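Local coordinates for ATP-dependent DNA helicase (Mycobacterium smegmatis, PDB 5V9X), which probably couples ATP hydrolysis to 3'-to-5' translocation along a single DNA strand, unwinding RNA:DNA duplexes ahead of it, at residues E475-A479 with G530-A534; L464-V469 with T503-L507; H432-I437 with P865-S869; V262-M267 with N664-L668; L66-T71 with A227-P232. One frame throughout, in Å; residues are numbered along the deposited sequence.

Contact 1. Residues E475-A479 with G530-A534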
# COMPACT_ATOMS: atom_id res chain seq x y z
N GLU A 475 23.92 18.17 -13.86
CA GLU A 475 23.99 19.42 -14.61
C GLU A 475 23.49 20.57 -13.74
O GLU A 475 22.89 20.33 -12.69
CB GLU A 475 23.16 19.33 -15.89
CG GLU A 475 23.40 18.07 -16.71
CD GLU A 475 23.10 18.26 -18.18
OE1 GLU A 475 22.05 18.86 -18.50
OE2 GLU A 475 23.92 17.82 -19.01
N PRO A 476 23.74 21.83 -14.12
CA PRO A 476 23.09 22.95 -13.43
C PRO A 476 21.70 23.17 -14.00
O PRO A 476 21.50 23.20 -15.22
CB PRO A 476 24.02 24.13 -13.73
CG PRO A 476 24.61 23.80 -15.05
CD PRO A 476 24.75 22.29 -15.09
N VAL A 477 20.72 23.33 -13.11
CA VAL A 477 19.32 23.43 -13.51
C VAL A 477 18.82 24.84 -13.24
O VAL A 477 19.25 25.52 -12.30
CB VAL A 477 18.46 22.37 -12.79
CG1 VAL A 477 18.13 22.80 -11.36
CG2 VAL A 477 17.19 22.09 -13.58
N ASP A 478 17.90 25.28 -14.10
CA ASP A 478 17.24 26.57 -13.93
C ASP A 478 16.14 26.43 -12.89
O ASP A 478 15.26 25.57 -13.03
CB ASP A 478 16.68 27.06 -15.26
CG ASP A 478 16.16 28.48 -15.20
OD1 ASP A 478 16.50 29.20 -14.23
OD2 ASP A 478 15.41 28.89 -16.11
N ALA A 479 16.20 27.25 -11.84
CA ALA A 479 15.20 27.17 -10.77
C ALA A 479 13.79 27.39 -11.31
O ALA A 479 12.84 26.77 -10.84
CB ALA A 479 15.52 28.18 -9.67
N GLY A 530 19.58 32.29 -10.72
CA GLY A 530 18.52 31.31 -10.63
C GLY A 530 18.98 29.90 -10.89
O GLY A 530 18.19 29.07 -11.35
N THR A 531 20.24 29.60 -10.59
CA THR A 531 20.87 28.33 -10.94
C THR A 531 21.19 27.53 -9.69
O THR A 531 21.68 28.08 -8.70
CB THR A 531 22.15 28.56 -11.76
OG1 THR A 531 21.81 29.08 -13.05
CG2 THR A 531 22.93 27.27 -11.93
N LEU A 532 20.90 26.23 -9.74
CA LEU A 532 21.27 25.29 -8.70
C LEU A 532 22.35 24.36 -9.23
O LEU A 532 22.19 23.75 -10.29
CB LEU A 532 20.06 24.46 -8.24
CG LEU A 532 18.94 25.19 -7.50
CD1 LEU A 532 17.59 24.74 -8.03
CD2 LEU A 532 19.05 24.95 -6.01
N THR A 533 23.46 24.27 -8.50
CA THR A 533 24.53 23.33 -8.81
C THR A 533 24.72 22.37 -7.64
O THR A 533 24.37 22.67 -6.50
CB THR A 533 25.85 24.05 -9.13
OG1 THR A 533 26.13 25.02 -8.11
CG2 THR A 533 25.76 24.74 -10.48
N ALA A 534 25.30 21.21 -7.95
CA ALA A 534 25.48 20.17 -6.96
C ALA A 534 26.82 20.32 -6.24
O ALA A 534 27.81 20.74 -6.84
CB ALA A 534 25.41 18.79 -7.62
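Val477 and Leu532 form an antiparallel hydrogen-bonded pair: Val477 N donates to Leu532 O at 3.2 Å, and Leu532 N returns a straighter bond to Val477 O (3.1 Å, 170° at the hydrogen). A third bond, Ala479 N to Gly530 O at 2.7 Å, extends the pairing to the start of helix 479-488, with Asp478 at its N-cap. The Val477 and Leu532 side chains lie side by side. The first torsion of Val477 (79°) sets CG1 between its own N and carbonyl carbon, which brings CG1 to 3.9 Å from Leu532 CD1. On the other face of the sheet Asp478 and Thr531 are a non-hydrogen-bonded pair, and Pro476 CB lies 3.7 Å from Thr533 CG2, with Thr531 CG2 beside it. Strand 477-478 is one of the two outer strands of a three-stranded antiparallel sheet, consistent with the small sheet of the winged helix domain; strands 531-534 and 523-526 of this sheet form a hairpin. Where that hairpin returns, Gly530 and Thr531 both face Asp526 in a G1 beta bulge, Gly530 having positive phi (81°). Behind Leu532, the side chains of Leu523 and Tyr525 extend the apolar face, and Tyr525 also meets Ala479.

Contact 2. Residues L464-V469 with T503-L507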
# COMPACT_ATOMS: atom_id res chain seq x y z
N LEU A 464 10.04 16.51 -3.13
CA LEU A 464 10.60 17.55 -3.99
C LEU A 464 12.08 17.75 -3.73
O LEU A 464 12.89 17.80 -4.66
CB LEU A 464 9.83 18.85 -3.78
CG LEU A 464 10.44 20.13 -4.38
CD1 LEU A 464 10.44 20.07 -5.89
CD2 LEU A 464 9.71 21.37 -3.88
N ALA A 465 12.47 17.86 -2.45
CA ALA A 465 13.86 18.09 -2.10
C ALA A 465 14.77 16.99 -2.64
O ALA A 465 15.87 17.26 -3.13
CB ALA A 465 14.01 18.21 -0.59
N GLN A 466 14.31 15.74 -2.57
CA GLN A 466 15.12 14.63 -3.07
C GLN A 466 15.33 14.74 -4.58
O GLN A 466 16.47 14.63 -5.07
CB GLN A 466 14.47 13.30 -2.71
CG GLN A 466 15.22 12.08 -3.24
CD GLN A 466 14.58 10.77 -2.83
OE1 GLN A 466 14.46 9.85 -3.64
NE2 GLN A 466 14.17 10.67 -1.57
N HIS A 467 14.25 14.96 -5.33
CA HIS A 467 14.38 15.14 -6.78
C HIS A 467 15.24 16.36 -7.10
O HIS A 467 16.00 16.35 -8.08
CB HIS A 467 13.00 15.27 -7.42
CG HIS A 467 12.37 13.96 -7.77
ND1 HIS A 467 12.43 13.42 -9.04
CD2 HIS A 467 11.67 13.08 -7.02
CE1 HIS A 467 11.80 12.26 -9.05
NE2 HIS A 467 11.32 12.03 -7.84
N THR A 468 15.14 17.41 -6.28
CA THR A 468 15.91 18.63 -6.54
C THR A 468 17.40 18.36 -6.48
O THR A 468 18.17 18.91 -7.29
CB THR A 468 15.51 19.72 -5.54
OG1 THR A 468 14.11 19.99 -5.65
CG2 THR A 468 16.28 20.99 -5.83
N VAL A 469 17.85 17.52 -5.55
CA VAL A 469 19.25 17.11 -5.54
C VAL A 469 19.56 16.27 -6.76
O VAL A 469 20.64 16.39 -7.36
CB VAL A 469 19.58 16.36 -4.23
CG1 VAL A 469 21.03 15.89 -4.24
CG2 VAL A 469 19.30 17.24 -3.02
N THR A 503 12.22 25.30 0.14
CA THR A 503 12.90 24.01 0.05
C THR A 503 14.31 24.17 -0.52
O THR A 503 15.25 23.53 -0.04
CB THR A 503 12.08 23.04 -0.80
OG1 THR A 503 10.83 22.78 -0.16
CG2 THR A 503 12.83 21.73 -0.99
N LEU A 504 14.47 25.02 -1.55
CA LEU A 504 15.79 25.23 -2.13
C LEU A 504 16.74 25.88 -1.13
O LEU A 504 17.94 25.58 -1.12
CB LEU A 504 15.68 26.08 -3.39
CG LEU A 504 14.76 25.60 -4.52
CD1 LEU A 504 15.00 26.43 -5.77
CD2 LEU A 504 14.96 24.13 -4.80
N ASP A 505 16.22 26.78 -0.29
CA ASP A 505 17.05 27.40 0.73
C ASP A 505 17.62 26.36 1.68
O ASP A 505 18.82 26.37 1.99
CB ASP A 505 16.23 28.43 1.52
CG ASP A 505 15.69 29.53 0.64
OD1 ASP A 505 16.27 29.77 -0.44
OD2 ASP A 505 14.69 30.16 1.03
N LEU A 506 16.77 25.45 2.16
CA LEU A 506 17.22 24.42 3.08
C LEU A 506 18.28 23.53 2.44
O LEU A 506 19.28 23.19 3.08
CB LEU A 506 16.02 23.59 3.55
CG LEU A 506 16.25 22.51 4.59
CD1 LEU A 506 17.14 23.02 5.71
CD2 LEU A 506 14.91 22.06 5.14
N LEU A 507 18.08 23.16 1.17
CA LEU A 507 19.07 22.37 0.46
C LEU A 507 20.35 23.14 0.20
O LEU A 507 21.39 22.52 -0.06
CB LEU A 507 18.49 21.87 -0.86
CG LEU A 507 17.40 20.80 -0.78
CD1 LEU A 507 16.81 20.53 -2.15
CD2 LEU A 507 17.96 19.53 -0.18
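The carbonyl oxygen of Leu464 accepts two bonds from Thr468, a residue that faces the helix segment 503-507. One is the ordinary helical bond from Thr468 N; the other comes from Thr468 OG1 at 2.7 Å, well above the carbonyl plane (50°). The same hydroxyl also bonds to Trp482 NE1 of helix 479-488, which fixes the side chain's rotation. With OG1 turned back on its own helix (chi1 -59°), the methyl CG2 is left to face segment 503-507, and it meets Leu504 CD2 at 3.6 Å, the side chains crossing at about a right angle. Leu507 meets three residues of the partner helix: its CD1 sits 3.7 Å from Thr468 CB and 4.0 Å from Ala465 CB, while its CD2 lies 3.9 Å from Val469 CG2. Ala465 CB also receives Thr503 CG2, at 3.7 Å, the OG1 of Thr503 being held by Ala499 O in its own helix. No hydrogen bond spans the interface, and every touching residue is buried. The local axes approach to 10.2 Å at -59°, a crossing consistent with the helical part of a winged helix domain, whose strand 523-526 closes over Thr468, Leu504 and Leu507.

Contact 3. Residues H432-I437 with P865-S869; sequences HRTDLI and PFAAS. With nucleotides of chain B.
Thr434 and Ser869 join the start of helix 433-448 to the short helix 865-870 beside the bound DNA strand: OG1 of Thr434 and OG of Ser869 are hydrogen-bonded at 2.9 Å, and either could be the donor. The segments cross at -103°, linking the second RecA-like domain to the C-terminal region. His432, just before its helix, carries the contact onto the tracking strand. Its CB is 3.4 Å from C5 of DC3 of chain B. A first torsion of 54° then lays the ring against that cytosine: CG faces C4 and C5, ND1 meets C2 at 3.4 Å, and NE2 approaches N3 of the base, also at 3.4 Å. N3 stands over the ring centre, while CB of Asp435 supports the other face. Ser869 OG lies 3.6 Å from N4 of the same base, so both segments contribute to its surroundings. The bent chain of Arg433 brings its guanidinium to Pro865, with NH2 held in a salt bridge to Glu671 of helix 661-676. Ile437 crosses Phe866 at about a right angle, its CD1 ending 4.1 Å from CZ of the ring.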
# COMPACT_ATOMS: atom_id res chain seq x y z
N HIS A 432 -8.48 -14.46 14.56
CA HIS A 432 -9.12 -14.42 15.87
C HIS A 432 -10.55 -13.89 15.70
O HIS A 432 -11.02 -13.68 14.58
CB HIS A 432 -8.30 -13.57 16.84
CG HIS A 432 -7.99 -12.19 16.34
ND1 HIS A 432 -6.98 -11.94 15.44
CD2 HIS A 432 -8.57 -11.00 16.61
CE1 HIS A 432 -6.94 -10.65 15.17
NE2 HIS A 432 -7.89 -10.05 15.87
N ARG A 433 -11.22 -13.67 16.83
CA ARG A 433 -12.66 -13.39 16.81
C ARG A 433 -12.98 -12.11 16.04
O ARG A 433 -13.75 -12.13 15.07
CB ARG A 433 -13.19 -13.32 18.24
CG ARG A 433 -13.10 -14.64 18.99
CD ARG A 433 -14.46 -15.11 19.45
NE ARG A 433 -14.76 -14.70 20.82
CZ ARG A 433 -15.94 -14.86 21.41
NH1 ARG A 433 -16.95 -15.41 20.75
NH2 ARG A 433 -16.12 -14.47 22.66
N THR A 434 -12.40 -10.98 16.45
CA THR A 434 -12.71 -9.72 15.77
C THR A 434 -12.13 -9.67 14.36
O THR A 434 -12.59 -8.86 13.55
CB THR A 434 -12.20 -8.52 16.56
OG1 THR A 434 -10.77 -8.58 16.67
CG2 THR A 434 -12.82 -8.50 17.95
N ASP A 435 -11.14 -10.51 14.05
CA ASP A 435 -10.67 -10.59 12.67
C ASP A 435 -11.73 -11.22 11.77
O ASP A 435 -11.78 -10.92 10.57
CB ASP A 435 -9.37 -11.38 12.60
CG ASP A 435 -8.72 -11.32 11.23
OD1 ASP A 435 -9.05 -10.41 10.45
OD2 ASP A 435 -7.89 -12.20 10.93
N LEU A 436 -12.58 -12.09 12.33
CA LEU A 436 -13.65 -12.69 11.55
C LEU A 436 -14.59 -11.63 10.99
O LEU A 436 -15.03 -11.71 9.84
CB LEU A 436 -14.42 -13.70 12.41
CG LEU A 436 -15.72 -14.29 11.87
CD1 LEU A 436 -15.47 -15.05 10.58
CD2 LEU A 436 -16.37 -15.18 12.91
N ILE A 437 -14.91 -10.61 11.80
CA ILE A 437 -15.70 -9.49 11.31
C ILE A 437 -14.93 -8.74 10.23
O ILE A 437 -15.50 -8.29 9.23
CB ILE A 437 -16.08 -8.55 12.47
CG1 ILE A 437 -16.97 -9.30 13.48
CG2 ILE A 437 -16.78 -7.31 11.95
CD1 ILE A 437 -17.14 -8.57 14.79
N PRO A 865 -15.95 -9.20 25.11
CA PRO A 865 -15.14 -9.74 24.00
C PRO A 865 -14.43 -8.67 23.19
O PRO A 865 -13.26 -8.84 22.84
CB PRO A 865 -16.18 -10.49 23.16
CG PRO A 865 -17.21 -10.92 24.14
CD PRO A 865 -17.29 -9.81 25.16
N PHE A 866 -15.11 -7.55 22.89
CA PHE A 866 -14.46 -6.48 22.13
C PHE A 866 -13.35 -5.82 22.94
O PHE A 866 -12.28 -5.51 22.40
CB PHE A 866 -15.49 -5.44 21.69
CG PHE A 866 -16.35 -5.87 20.54
CD1 PHE A 866 -16.42 -7.20 20.15
CD2 PHE A 866 -17.08 -4.94 19.82
CE1 PHE A 866 -17.21 -7.59 19.08
CE2 PHE A 866 -17.87 -5.32 18.75
CZ PHE A 866 -17.93 -6.65 18.38
N ALA A 867 -13.59 -5.59 24.23
CA ALA A 867 -12.56 -5.02 25.08
C ALA A 867 -11.38 -5.98 25.23
O ALA A 867 -10.22 -5.56 25.22
CB ALA A 867 -13.14 -4.68 26.46
N ALA A 868 -11.67 -7.28 25.35
CA ALA A 868 -10.60 -8.27 25.44
C ALA A 868 -9.73 -8.26 24.19
O ALA A 868 -8.51 -8.41 24.28
CB ALA A 868 -11.20 -9.66 25.66
N SER A 869 -10.34 -8.07 23.02
CA SER A 869 -9.58 -8.04 21.78
C SER A 869 -8.64 -6.84 21.73
O SER A 869 -7.49 -6.96 21.31
CB SER A 869 -10.54 -8.03 20.59
OG SER A 869 -9.83 -8.08 19.36
P DC B 3 -3.50 -17.67 18.96
OP1 DC B 3 -4.11 -18.73 18.12
OP2 DC B 3 -2.15 -17.87 19.54
O5' DC B 3 -3.49 -16.32 18.10
C5' DC B 3 -3.13 -16.37 16.72
C4' DC B 3 -2.79 -14.99 16.17
O4' DC B 3 -3.90 -14.08 16.38
C3' DC B 3 -1.56 -14.31 16.79
O3' DC B 3 -0.79 -13.68 15.77
C2' DC B 3 -2.18 -13.28 17.73
C1' DC B 3 -3.42 -12.88 16.95
N1 DC B 3 -4.50 -12.30 17.80
C2 DC B 3 -4.76 -10.92 17.74
O2 DC B 3 -4.08 -10.21 16.99
N3 DC B 3 -5.75 -10.41 18.51
C4 DC B 3 -6.46 -11.20 19.30
N4 DC B 3 -7.42 -10.65 20.05
C5 DC B 3 -6.21 -12.61 19.38
C6 DC B 3 -5.24 -13.10 18.61
P DA B 2 -5.24 -20.28 25.67
OP1 DA B 2 -5.86 -21.52 25.16
OP2 DA B 2 -3.81 -20.28 26.07
O5' DA B 2 -5.45 -19.11 24.60
C5' DA B 2 -4.45 -18.86 23.60
C4' DA B 2 -5.05 -18.16 22.39
O4' DA B 2 -6.02 -17.17 22.83
C3' DA B 2 -4.06 -17.40 21.52
O3' DA B 2 -4.52 -17.38 20.17
C2' DA B 2 -4.10 -16.01 22.13
C1' DA B 2 -5.59 -15.89 22.42
N9 DA B 2 -5.90 -14.93 23.47
C8 DA B 2 -5.37 -14.88 24.73
N7 DA B 2 -5.84 -13.90 25.46
C5 DA B 2 -6.75 -13.27 24.63
C6 DA B 2 -7.59 -12.15 24.82
N6 DA B 2 -7.64 -11.45 25.96
N1 DA B 2 -8.37 -11.78 23.79
C2 DA B 2 -8.32 -12.48 22.65
N3 DA B 2 -7.57 -13.54 22.36
C4 DA B 2 -6.80 -13.89 23.40

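Contact 4. Residues V262-M267 with N664-L668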
# COMPACT_ATOMS: atom_id res chain seq x y z
N VAL A 262 -13.62 -20.83 9.10
CA VAL A 262 -13.13 -20.88 10.48
C VAL A 262 -13.09 -22.34 10.91
O VAL A 262 -14.14 -22.96 11.11
CB VAL A 262 -14.01 -20.04 11.42
CG1 VAL A 262 -13.64 -20.31 12.87
CG2 VAL A 262 -13.87 -18.56 11.10
N PRO A 263 -11.90 -22.93 11.06
CA PRO A 263 -11.83 -24.39 11.28
C PRO A 263 -12.27 -24.84 12.66
O PRO A 263 -12.56 -26.03 12.83
CB PRO A 263 -10.34 -24.71 11.05
CG PRO A 263 -9.78 -23.50 10.35
CD PRO A 263 -10.57 -22.34 10.85
N VAL A 264 -12.33 -23.95 13.65
CA VAL A 264 -12.63 -24.36 15.03
C VAL A 264 -14.07 -24.01 15.38
O VAL A 264 -14.62 -23.04 14.85
CB VAL A 264 -11.64 -23.72 16.02
CG1 VAL A 264 -10.22 -24.17 15.71
CG2 VAL A 264 -11.74 -22.22 15.97
N PRO A 265 -14.72 -24.77 16.28
CA PRO A 265 -16.12 -24.49 16.62
C PRO A 265 -16.28 -23.29 17.54
O PRO A 265 -17.33 -22.64 17.53
CB PRO A 265 -16.58 -25.78 17.30
CG PRO A 265 -15.34 -26.35 17.88
CD PRO A 265 -14.24 -26.01 16.92
N ASP A 266 -15.27 -23.00 18.34
CA ASP A 266 -15.33 -21.90 19.30
C ASP A 266 -13.94 -21.29 19.41
O ASP A 266 -13.05 -21.89 20.01
CB ASP A 266 -15.84 -22.38 20.66
CG ASP A 266 -16.11 -21.24 21.62
OD1 ASP A 266 -15.85 -20.07 21.27
OD2 ASP A 266 -16.60 -21.51 22.74
N MET A 267 -13.76 -20.10 18.83
CA MET A 267 -12.48 -19.42 18.91
C MET A 267 -12.20 -18.87 20.30
O MET A 267 -11.04 -18.57 20.61
CB MET A 267 -12.41 -18.30 17.88
CG MET A 267 -12.45 -18.79 16.44
SD MET A 267 -12.27 -17.49 15.21
CE MET A 267 -13.89 -16.73 15.27
N ASN A 664 -19.38 -18.88 15.16
CA ASN A 664 -18.48 -18.04 15.94
C ASN A 664 -18.84 -16.56 15.83
O ASN A 664 -18.66 -15.82 16.80
CB ASN A 664 -17.04 -18.26 15.49
CG ASN A 664 -16.47 -19.57 15.99
OD1 ASN A 664 -15.95 -19.65 17.10
ND2 ASN A 664 -16.58 -20.61 15.18
N LEU A 665 -19.32 -16.12 14.67
CA LEU A 665 -19.77 -14.73 14.55
C LEU A 665 -20.99 -14.48 15.42
O LEU A 665 -21.07 -13.48 16.14
CB LEU A 665 -20.06 -14.39 13.09
CG LEU A 665 -20.68 -13.01 12.88
CD1 LEU A 665 -19.73 -11.92 13.34
CD2 LEU A 665 -21.08 -12.81 11.43
N HIS A 666 -21.97 -15.39 15.35
CA HIS A 666 -23.18 -15.25 16.17
C HIS A 666 -22.83 -15.25 17.65
O HIS A 666 -23.30 -14.39 18.41
CB HIS A 666 -24.15 -16.38 15.85
CG HIS A 666 -25.50 -16.20 16.46
ND1 HIS A 666 -25.73 -16.36 17.81
CD2 HIS A 666 -26.70 -15.88 15.91
CE1 HIS A 666 -27.01 -16.14 18.07
NE2 HIS A 666 -27.62 -15.85 16.93
N GLN A 667 -22.00 -16.20 18.08
CA GLN A 667 -21.60 -16.26 19.48
C GLN A 667 -20.84 -15.01 19.90
O GLN A 667 -21.05 -14.49 21.00
CB GLN A 667 -20.76 -17.51 19.73
CG GLN A 667 -20.44 -17.74 21.19
CD GLN A 667 -19.16 -18.51 21.40
OE1 GLN A 667 -18.50 -18.90 20.44
NE2 GLN A 667 -18.81 -18.74 22.65
N LEU A 668 -19.96 -14.52 19.03
CA LEU A 668 -19.19 -13.31 19.34
C LEU A 668 -20.11 -12.13 19.60
O LEU A 668 -19.97 -11.41 20.59
CB LEU A 668 -18.22 -13.00 18.20
CG LEU A 668 -17.48 -11.67 18.26
CD1 LEU A 668 -16.56 -11.62 19.47
CD2 LEU A 668 -16.70 -11.44 16.98
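Asn664 lies with its CB against the terminal methyl of Met267, 3.5 Å from CE, and its amide projects into the backbone of the loop 262-267. The methionine bends at its last torsion, which turns CE toward CB of the asparagine. Both ends of the amide are used. OD1 accepts from Met267 N at 2.8 Å, with an angle of 154° at the hydrogen. ND2 donates to Val264 O at 3.1 Å by a more bent bond (140°), the acceptor lying somewhat out of the amide plane; it also bonds to Tyr660 O, just ahead of its own helix 661-676. Val262 CG1 approaches the same nitrogen to 3.8 Å from the strand end. One turn further along the helix, Gln667 reaches across to Asp266, its amide plane at 67° to the carboxylate. The nearest pair there, Asp266 OD1 and Gln667 OE1 at 3.0 Å, consists of two acceptors and makes no hydrogen bond as modelled. Asp266 OD1 is instead taken by Ala268 N, closing an Asx turn within the loop. Strand 256-262 is in the sheet of the second RecA-like domain, next to strand 657-659, so the contact joins what follows each of two neighbouring strands. The pattern of partners supports the modelled orientation of the Asn664 amide, whose bonds tie main-chain groups of the loop to one helix side chain.

Contact 5. Residues L66-T71 with A227-P232. With ANP (phosphoaminophosphonic acid-adenylate ester), chain C.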
# COMPACT_ATOMS: atom_id res chain seq x y z
N LEU A 66 -6.34 5.97 -19.23
CA LEU A 66 -6.43 5.17 -18.01
C LEU A 66 -7.45 4.06 -18.25
O LEU A 66 -8.63 4.34 -18.51
CB LEU A 66 -6.83 6.03 -16.81
CG LEU A 66 -7.16 5.26 -15.52
CD1 LEU A 66 -5.91 4.63 -14.92
CD2 LEU A 66 -7.85 6.17 -14.51
N VAL A 67 -6.99 2.82 -18.16
CA VAL A 67 -7.84 1.65 -18.40
C VAL A 67 -8.27 1.09 -17.06
O VAL A 67 -7.43 0.73 -16.22
CB VAL A 67 -7.10 0.60 -19.24
CG1 VAL A 67 -8.04 -0.54 -19.61
CG2 VAL A 67 -6.51 1.24 -20.50
N ILE A 68 -9.58 1.01 -16.85
CA ILE A 68 -10.17 0.53 -15.60
C ILE A 68 -11.02 -0.67 -15.95
O ILE A 68 -12.12 -0.53 -16.51
CB ILE A 68 -10.99 1.61 -14.89
CG1 ILE A 68 -10.15 2.87 -14.69
CG2 ILE A 68 -11.52 1.09 -13.56
CD1 ILE A 68 -10.95 4.06 -14.22
N ALA A 69 -10.53 -1.87 -15.64
CA ALA A 69 -11.21 -3.11 -15.98
C ALA A 69 -10.75 -4.18 -15.01
O ALA A 69 -9.65 -4.09 -14.46
CB ALA A 69 -10.93 -3.52 -17.43
N PRO A 70 -11.57 -5.22 -14.79
CA PRO A 70 -11.20 -6.27 -13.82
C PRO A 70 -9.94 -7.04 -14.20
O PRO A 70 -9.33 -6.78 -15.24
CB PRO A 70 -12.43 -7.19 -13.81
CG PRO A 70 -13.15 -6.90 -15.08
CD PRO A 70 -12.92 -5.44 -15.34
N THR A 71 -9.55 -8.00 -13.36
CA THR A 71 -8.26 -8.66 -13.52
C THR A 71 -8.22 -9.56 -14.75
O THR A 71 -7.15 -9.79 -15.31
CB THR A 71 -7.92 -9.47 -12.26
OG1 THR A 71 -9.04 -10.27 -11.88
CG2 THR A 71 -7.56 -8.53 -11.11
N ALA A 227 -7.41 -2.50 -11.92
CA ALA A 227 -8.75 -3.03 -11.70
C ALA A 227 -9.47 -2.35 -10.55
O ALA A 227 -10.67 -2.60 -10.36
CB ALA A 227 -8.67 -4.54 -11.43
N THR A 228 -8.78 -1.51 -9.78
CA THR A 228 -9.31 -0.91 -8.55
C THR A 228 -9.01 0.58 -8.58
O THR A 228 -8.02 1.04 -7.99
CB THR A 228 -8.72 -1.60 -7.32
OG1 THR A 228 -7.29 -1.61 -7.42
CG2 THR A 228 -9.21 -3.04 -7.23
N VAL A 229 -9.86 1.35 -9.24
CA VAL A 229 -9.68 2.79 -9.41
C VAL A 229 -10.87 3.50 -8.81
O VAL A 229 -12.01 3.30 -9.24
CB VAL A 229 -9.51 3.17 -10.89
CG1 VAL A 229 -9.34 4.68 -11.02
CG2 VAL A 229 -8.34 2.44 -11.51
N ARG A 230 -10.61 4.35 -7.82
CA ARG A 230 -11.63 5.20 -7.22
C ARG A 230 -10.98 6.34 -6.46
O ARG A 230 -10.21 6.11 -5.51
CB ARG A 230 -12.54 4.38 -6.29
CG ARG A 230 -13.39 5.23 -5.37
CD ARG A 230 -14.43 4.40 -4.66
NE ARG A 230 -14.99 5.10 -3.50
CZ ARG A 230 -16.12 4.76 -2.90
NH1 ARG A 230 -16.83 3.73 -3.34
NH2 ARG A 230 -16.56 5.46 -1.85
N PRO A 231 -11.24 7.60 -6.84
CA PRO A 231 -12.10 7.98 -7.97
C PRO A 231 -11.35 7.95 -9.30
O PRO A 231 -10.15 8.19 -9.32
CB PRO A 231 -12.53 9.42 -7.62
CG PRO A 231 -11.74 9.80 -6.37
CD PRO A 231 -10.66 8.78 -6.19
N PRO A 232 -12.06 7.64 -10.39
CA PRO A 232 -11.40 7.63 -11.70
C PRO A 232 -10.76 8.95 -12.07
O PRO A 232 -9.64 8.97 -12.59
CB PRO A 232 -12.54 7.26 -12.66
CG PRO A 232 -13.51 6.51 -11.82
CD PRO A 232 -13.45 7.15 -10.46
PG ANP C . -4.55 -7.77 -13.87
O1G ANP C . -4.50 -8.66 -12.66
O2G ANP C . -3.15 -7.07 -14.07
O3G ANP C . -5.67 -6.67 -13.68
PB ANP C . -4.91 -7.81 -16.61
O1B ANP C . -3.60 -7.00 -16.74
O2B ANP C . -6.08 -6.89 -16.60
N3B ANP C . -4.90 -8.73 -15.21
PA ANP C . -3.78 -9.57 -18.34
O1A ANP C . -2.87 -10.02 -17.25
O2A ANP C . -3.11 -8.64 -19.35
O3A ANP C . -5.05 -8.78 -17.82
O5' ANP C . -4.40 -10.83 -19.07
C5' ANP C . -5.12 -11.94 -18.43
C4' ANP C . -4.83 -13.21 -19.19
O4' ANP C . -5.67 -13.29 -20.38
C3' ANP C . -3.41 -13.30 -19.71
O3' ANP C . -3.05 -14.66 -19.87
C2' ANP C . -3.52 -12.64 -21.09
O2' ANP C . -2.35 -12.79 -21.90
C1' ANP C . -4.87 -13.20 -21.55
N9 ANP C . -5.60 -12.40 -22.53
C8 ANP C . -5.35 -11.12 -22.95
N7 ANP C . -6.21 -10.66 -23.83
C5 ANP C . -7.08 -11.73 -24.02
C6 ANP C . -8.21 -11.89 -24.84
N6 ANP C . -8.68 -10.94 -25.65
N1 ANP C . -8.85 -13.08 -24.79
C2 ANP C . -8.39 -14.03 -23.97
N3 ANP C . -7.33 -13.99 -23.16
C4 ANP C . -6.71 -12.80 -23.23
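The probable P-loop (Walker A) of the first RecA-like domain meets the Ser-Ala-Thr sequence that matches helicase motif III here, through Ala69 and Ala227. From Ala69 the loop leads to the bound ATP analogue. The CA of Ala227 lies 3.1 Å from Ala69 O, a CA-H...O contact, and Lys75 NZ also bonds to that oxygen. Ala227 CB packs on Pro70 CA at 3.9 Å. Beyond Pro70, CG2 of Thr71 stands 3.4 Å from O1G of the analogue, placing the loop at the gamma phosphate. Strand 64-68, which runs between strands 221-226 and 245-248 in the parallel sheet, supplies the apolar half. There Ile68 crosses Val229 at about a right angle, its CG1 3.7 Å from Val229 CG2. Leu66 and Val229 instead pass in opposite directions, with CD2 of the leucine 4.1 Å from CG1 of the valine. The CD1 of Ile68, trans along its chain (chi2 170°), meets both Val229 CG1 at 3.6 Å and Pro232 CB at 3.9 Å.

Overall arrangement
The five contacts form two touching pairs and one isolated site. Contacts 1 and 2 belong to the same winged helix region and meet where Leu532 CD1 packs on Leu504 CD1 at 3.8 Å; the first is a partly exposed sheet edge made of backbone bonds, the second wholly buried and apolar. Contacts 3 and 4 lie across the chain's centre from them, sharing an apolar boundary where Leu436 meets Leu665 and Met267. Contact 3 is a surface contact facing the DNA, whereas contact 4 relies on an amide gripping main-chain groups. Contact 5, closest to the chain's centre, stands at the nucleotide, with its nearest atom about 17 Å from contact 3.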